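Local coordinates for putative membrane protein (Corynebacterium diphtheriae NCTC 13129, PDB 3C8I) that is of unknown function, this chain being the DUF3239 portion of a longer protein that is probably held in the membrane by a transmembrane helix, at residues S92-I96 against A97-P101; S111-P114 against S115-T119. All coordinates share one frame; numbering follows the deposited sequence.

Interaction 1 of 2, residues S92-I96 against A97-P101; sequences SPMPI and AWATP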
loop_
_atom_site.group_PDB
_atom_site.type_symbol
_atom_site.label_atom_id
_atom_site.label_comp_id
_atom_site.label_asym_id
_atom_site.label_seq_id
_atom_site.Cartn_x
_atom_site.Cartn_y
_atom_site.Cartn_z
ATOM N N SER B 92 0.082 -10.626 -5.434
ATOM C CA SER B 92 -1.310 -10.124 -5.482
ATOM C C SER B 92 -2.135 -10.810 -6.563
ATOM O O SER B 92 -1.877 -10.600 -7.763
ATOM C CB SER B 92 -1.380 -8.623 -5.752
ATOM O OG SER B 92 -0.706 -7.916 -4.747
ATOM N N PRO B 93 -3.118 -11.618 -6.147
ATOM C CA PRO B 93 -4.053 -12.168 -7.126
ATOM C C PRO B 93 -5.177 -11.172 -7.413
ATOM O O PRO B 93 -5.556 -10.412 -6.525
ATOM C CB PRO B 93 -4.595 -13.411 -6.430
ATOM C CG PRO B 93 -4.539 -13.082 -4.950
ATOM C CD PRO B 93 -3.446 -12.054 -4.765
ATOM N N MET B 94 -5.684 -11.175 -8.635
ATOM C CA MET B 94 -6.880 -10.401 -8.993
ATOM C C MET B 94 -7.863 -11.281 -9.756
ATOM O O MET B 94 -7.453 -12.105 -10.572
ATOM C CB MET B 94 -6.517 -9.172 -9.857
ATOM C CG MET B 94 -5.874 -9.465 -11.206
ATOM S SD MET B 94 -5.827 -8.017 -12.372
ATOM C CE MET B 94 -7.539 -7.878 -12.868
ATOM N N PRO B 95 -9.172 -11.108 -9.503
ATOM C CA PRO B 95 -10.173 -11.788 -10.299
ATOM C C PRO B 95 -10.190 -11.298 -11.738
ATOM O O PRO B 95 -10.143 -10.086 -11.972
ATOM C CB PRO B 95 -11.498 -11.436 -9.627
ATOM C CG PRO B 95 -11.196 -10.469 -8.580
ATOM C CD PRO B 95 -9.739 -10.267 -8.444
ATOM N N ILE B 96 -10.280 -12.222 -12.694
ATOM C CA ILE B 96 -10.305 -11.802 -14.113
ATOM C C ILE B 96 -11.604 -11.045 -14.426
ATOM O O ILE B 96 -11.634 -10.207 -15.333
ATOM C CB ILE B 96 -10.023 -12.939 -15.150
ATOM C CG1 ILE B 96 -11.176 -13.909 -15.280
ATOM C CG2 ILE B 96 -8.752 -13.690 -14.843
ATOM C CD1 ILE B 96 -11.042 -14.804 -16.547
ATOM N N ALA B 97 -12.642 -11.291 -13.634
ATOM C CA ALA B 97 -13.900 -10.546 -13.733
ATOM C C ALA B 97 -13.753 -9.015 -13.575
ATOM O O ALA B 97 -14.697 -8.300 -13.898
ATOM C CB ALA B 97 -14.906 -11.071 -12.742
ATOM N N TRP B 98 -12.624 -8.518 -13.064
ATOM C CA TRP B 98 -12.388 -7.068 -12.987
ATOM C C TRP B 98 -11.967 -6.517 -14.352
ATOM O O TRP B 98 -12.106 -5.325 -14.611
ATOM C CB TRP B 98 -11.284 -6.724 -11.993
ATOM C CG TRP B 98 -11.626 -6.880 -10.533
ATOM C CD1 TRP B 98 -12.857 -7.104 -9.983
ATOM C CD2 TRP B 98 -10.711 -6.763 -9.443
ATOM N NE1 TRP B 98 -12.759 -7.166 -8.605
ATOM C CE2 TRP B 98 -11.449 -6.964 -8.248
ATOM C CE3 TRP B 98 -9.332 -6.548 -9.358
ATOM C CZ2 TRP B 98 -10.846 -6.938 -6.983
ATOM C CZ3 TRP B 98 -8.739 -6.531 -8.115
ATOM C CH2 TRP B 98 -9.492 -6.739 -6.940
ATOM N N ALA B 99 -11.449 -7.407 -15.198
ATOM C CA ALA B 99 -10.953 -7.081 -16.541
ATOM C C ALA B 99 -11.935 -7.354 -17.687
ATOM O O ALA B 99 -11.800 -6.737 -18.751
ATOM C CB ALA B 99 -9.664 -7.838 -16.802
ATOM N N THR B 100 -12.882 -8.279 -17.516
ATOM C CA THR B 100 -13.846 -8.607 -18.588
ATOM C C THR B 100 -15.278 -8.842 -18.094
ATOM O O THR B 100 -15.479 -9.590 -17.143
ATOM C CB THR B 100 -13.404 -9.875 -19.397
ATOM O OG1 THR B 100 -14.465 -10.263 -20.291
ATOM C CG2 THR B 100 -13.097 -11.058 -18.469
ATOM N N PRO B 101 -16.292 -8.241 -18.773
ATOM C CA PRO B 101 -17.692 -8.471 -18.398
ATOM C C PRO B 101 -18.249 -9.774 -18.967
ATOM O O PRO B 101 -19.360 -10.209 -18.600
ATOM C CB PRO B 101 -18.412 -7.293 -19.053
ATOM C CG PRO B 101 -17.623 -7.044 -20.275
ATOM C CD PRO B 101 -16.198 -7.309 -19.912
#
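One face of the Trp98 indole rests on the ring of Pro95: CD of Pro95 stands over the centre of the six-membered ring, 3.5 Å from its centroid and 3° off the normal, a CH-pi contact. Pro95 CG covers the five-membered ring on the same side, 3.5 Å from Trp98 CE2. Met94 comes in obliquely, its CB 3.9 Å from Trp98 CZ3. With CG lodged between the backbone N and the carbonyl carbon and a bend at chi3 (-73°), the Met94 chain carries its methyl CE back to Trp98 CB at 4.0 Å.

The backbone makes a 3-10 turn here. Trp98 N donates to Pro95 O (3.1 Å, 167° at the hydrogen). Ile96 O is gripped twice: Ala99 N reaches it at 2.8 Å, Thr100 N at 3.2 Å through a more bent bond. Thr100 CG2 packs against the same oxygen.

The turn thus ends strand 88-95, an outermost strand of the antiparallel sheet within this chain, and leads toward helix 103-112. The indole NE1 donates to Ala56 O, which helps to fix the rotation of the ring, and Thr100 OG1 is hydrogen-bonded to Asp102 N. The turn also lies at a contact with the second subunit, where Ser92 OG is hydrogen-bonded to Ala99 O of that subunit and Trp98 of that subunit touches Met94 and Ala99. Within the chain, Ile96, Ala97 and Thr100 meet helix 103-112, Met94 and Pro95 meet strand 70-80, and Trp98 packs on Ile54 of strand 47-54.

Interaction 2 of 2, residues S111-P114 against S115-T119; sequences STIP and SEQWT
Ile113 and Pro114, which meet Trp118 across the contact, form the short link between helix 103-112 and helix 115-124, with Pro114 as N-cap. Ile113 is the first residue to leave helical angles (psi 124°). Pro114 O accepts Trp118 N at 3.1 Å through a nearly straight bond (167°), the first i to i+4 bond of the new helix, and Thr119 N continues the helical pattern to Ser115 O.

Ile113 and Trp118 cross at about a right angle. Ile113 CG2, anti to its own N, lies over one face of the indole, offset toward the rim and 3.9 Å from the centroid of the five-membered ring, a CH-pi contact. The other branch ends in CD1, 3.8 Å from Trp118 CZ2. The indole NE1 is tied to Glu110 O in the preceding helix, so the ring bridges both helices, and Arg70 makes a cation-pi contact with it. Pro18 of strand 16-24 touches both Ile113 and Trp118.

Gln117 lies alongside the Pro114 ring, pointing the same way, its NE2 3.8 Å from Pro114 CG. Glu116, bent at chi2, sets OE2 against Pro114 CB at 3.6 Å. Its other oxygen, OE1, takes a hydrogen bond from Ser115 OG at 3.0 Å, approaching from above the carboxylate plane.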
loop_
_atom_site.group_PDB
_atom_site.type_symbol
_atom_site.label_atom_id
_atom_site.label_comp_id
_atom_site.label_asym_id
_atom_site.label_seq_id
_atom_site.Cartn_x
_atom_site.Cartn_y
_atom_site.Cartn_z
ATOM N N SER B 111 -12.580 -23.426 -16.683
ATOM C CA SER B 111 -12.332 -24.753 -17.250
ATOM C C SER B 111 -10.877 -24.946 -17.712
ATOM O O SER B 111 -10.360 -26.057 -17.645
ATOM C CB SER B 111 -13.317 -25.051 -18.395
ATOM O OG SER B 111 -13.280 -24.020 -19.365
ATOM N N THR B 112 -10.220 -23.877 -18.151
ATOM C CA THR B 112 -8.810 -23.927 -18.557
ATOM C C THR B 112 -7.853 -24.217 -17.381
ATOM O O THR B 112 -6.818 -24.874 -17.551
ATOM C CB THR B 112 -8.378 -22.591 -19.202
ATOM O OG1 THR B 112 -9.084 -22.388 -20.430
ATOM C CG2 THR B 112 -6.895 -22.565 -19.474
ATOM N N ILE B 113 -8.187 -23.726 -16.190
ATOM C CA ILE B 113 -7.350 -23.992 -15.016
ATOM C C ILE B 113 -7.482 -25.475 -14.659
ATOM O O ILE B 113 -8.596 -25.979 -14.490
ATOM C CB ILE B 113 -7.697 -23.061 -13.811
ATOM C CG1 ILE B 113 -7.320 -21.612 -14.134
ATOM C CG2 ILE B 113 -6.972 -23.510 -12.533
ATOM C CD1 ILE B 113 -8.088 -20.603 -13.305
ATOM N N PRO B 114 -6.342 -26.193 -14.590
ATOM C CA PRO B 114 -6.378 -27.611 -14.223
ATOM C C PRO B 114 -7.296 -27.921 -13.036
ATOM O O PRO B 114 -7.290 -27.210 -12.024
ATOM C CB PRO B 114 -4.916 -27.903 -13.879
ATOM C CG PRO B 114 -4.169 -27.059 -14.815
ATOM C CD PRO B 114 -4.962 -25.758 -14.900
ATOM N N SER B 115 -8.097 -28.970 -13.189
ATOM C CA SER B 115 -8.974 -29.456 -12.137
ATOM C C SER B 115 -8.209 -29.742 -10.855
ATOM O O SER B 115 -8.734 -29.537 -9.763
ATOM C CB SER B 115 -9.654 -30.734 -12.612
ATOM O OG SER B 115 -8.726 -31.521 -13.346
ATOM N N GLU B 116 -6.977 -30.229 -10.999
ATOM C CA GLU B 116 -6.124 -30.611 -9.847
ATOM C C GLU B 116 -5.624 -29.400 -9.047
ATOM O O GLU B 116 -5.449 -29.478 -7.824
ATOM C CB GLU B 116 -4.933 -31.473 -10.303
ATOM C CG GLU B 116 -4.220 -30.973 -11.579
ATOM C CD GLU B 116 -4.758 -31.600 -12.877
ATOM O OE1 GLU B 116 -5.845 -32.225 -12.864
ATOM O OE2 GLU B 116 -4.091 -31.454 -13.929
ATOM N N GLN B 117 -5.410 -28.282 -9.743
ATOM C CA GLN B 117 -5.160 -27.012 -9.081
ATOM C C GLN B 117 -6.417 -26.546 -8.366
ATOM O O GLN B 117 -6.345 -26.079 -7.233
ATOM C CB GLN B 117 -4.676 -25.959 -10.069
ATOM C CG GLN B 117 -3.259 -26.186 -10.549
ATOM C CD GLN B 117 -2.748 -25.094 -11.474
ATOM O OE1 GLN B 117 -3.192 -23.930 -11.433
ATOM N NE2 GLN B 117 -1.781 -25.459 -12.305
ATOM N N TRP B 118 -7.575 -26.687 -9.019
ATOM C CA TRP B 118 -8.842 -26.414 -8.345
ATOM C C TRP B 118 -8.981 -27.264 -7.088
ATOM O O TRP B 118 -9.285 -26.752 -6.026
ATOM C CB TRP B 118 -10.052 -26.626 -9.264
ATOM C CG TRP B 118 -10.261 -25.510 -10.254
ATOM C CD1 TRP B 118 -10.197 -25.601 -11.602
ATOM C CD2 TRP B 118 -10.566 -24.151 -9.950
ATOM N NE1 TRP B 118 -10.436 -24.373 -12.175
ATOM C CE2 TRP B 118 -10.673 -23.461 -11.178
ATOM C CE3 TRP B 118 -10.754 -23.441 -8.756
ATOM C CZ2 TRP B 118 -10.952 -22.083 -11.251
ATOM C CZ3 TRP B 118 -11.041 -22.067 -8.825
ATOM C CH2 TRP B 118 -11.125 -21.403 -10.064
ATOM N N THR B 119 -8.726 -28.560 -7.198
ATOM C CA THR B 119 -8.895 -29.438 -6.048
ATOM C C THR B 119 -7.865 -29.130 -4.927
ATOM O O THR B 119 -8.225 -29.050 -3.747
ATOM C CB THR B 119 -8.961 -30.944 -6.488
ATOM O OG1 THR B 119 -7.669 -31.383 -6.927
ATOM C CG2 THR B 119 -9.959 -31.136 -7.614
#

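In the fold
The two contacts lie in series along the chain, interaction 1 closing at Pro101 before interaction 2 opens at Ser111. Their centres are about 17 Å apart and their nearest atoms about 7 Å apart, without touching. Helix 103-112 runs between them: interaction 1 is the turn that leads from strand 88-95 toward it, interaction 2 the link where it gives way to helix 115-124. Together they carry the chain from one outermost strand of the antiparallel sheet into the helical part. Interaction 1 takes part in the subunit contacts of the four-chain assembly, whereas interaction 2 serves packing within the chain, where Ile113, Gln117 and Trp118 pack on strand 16-24.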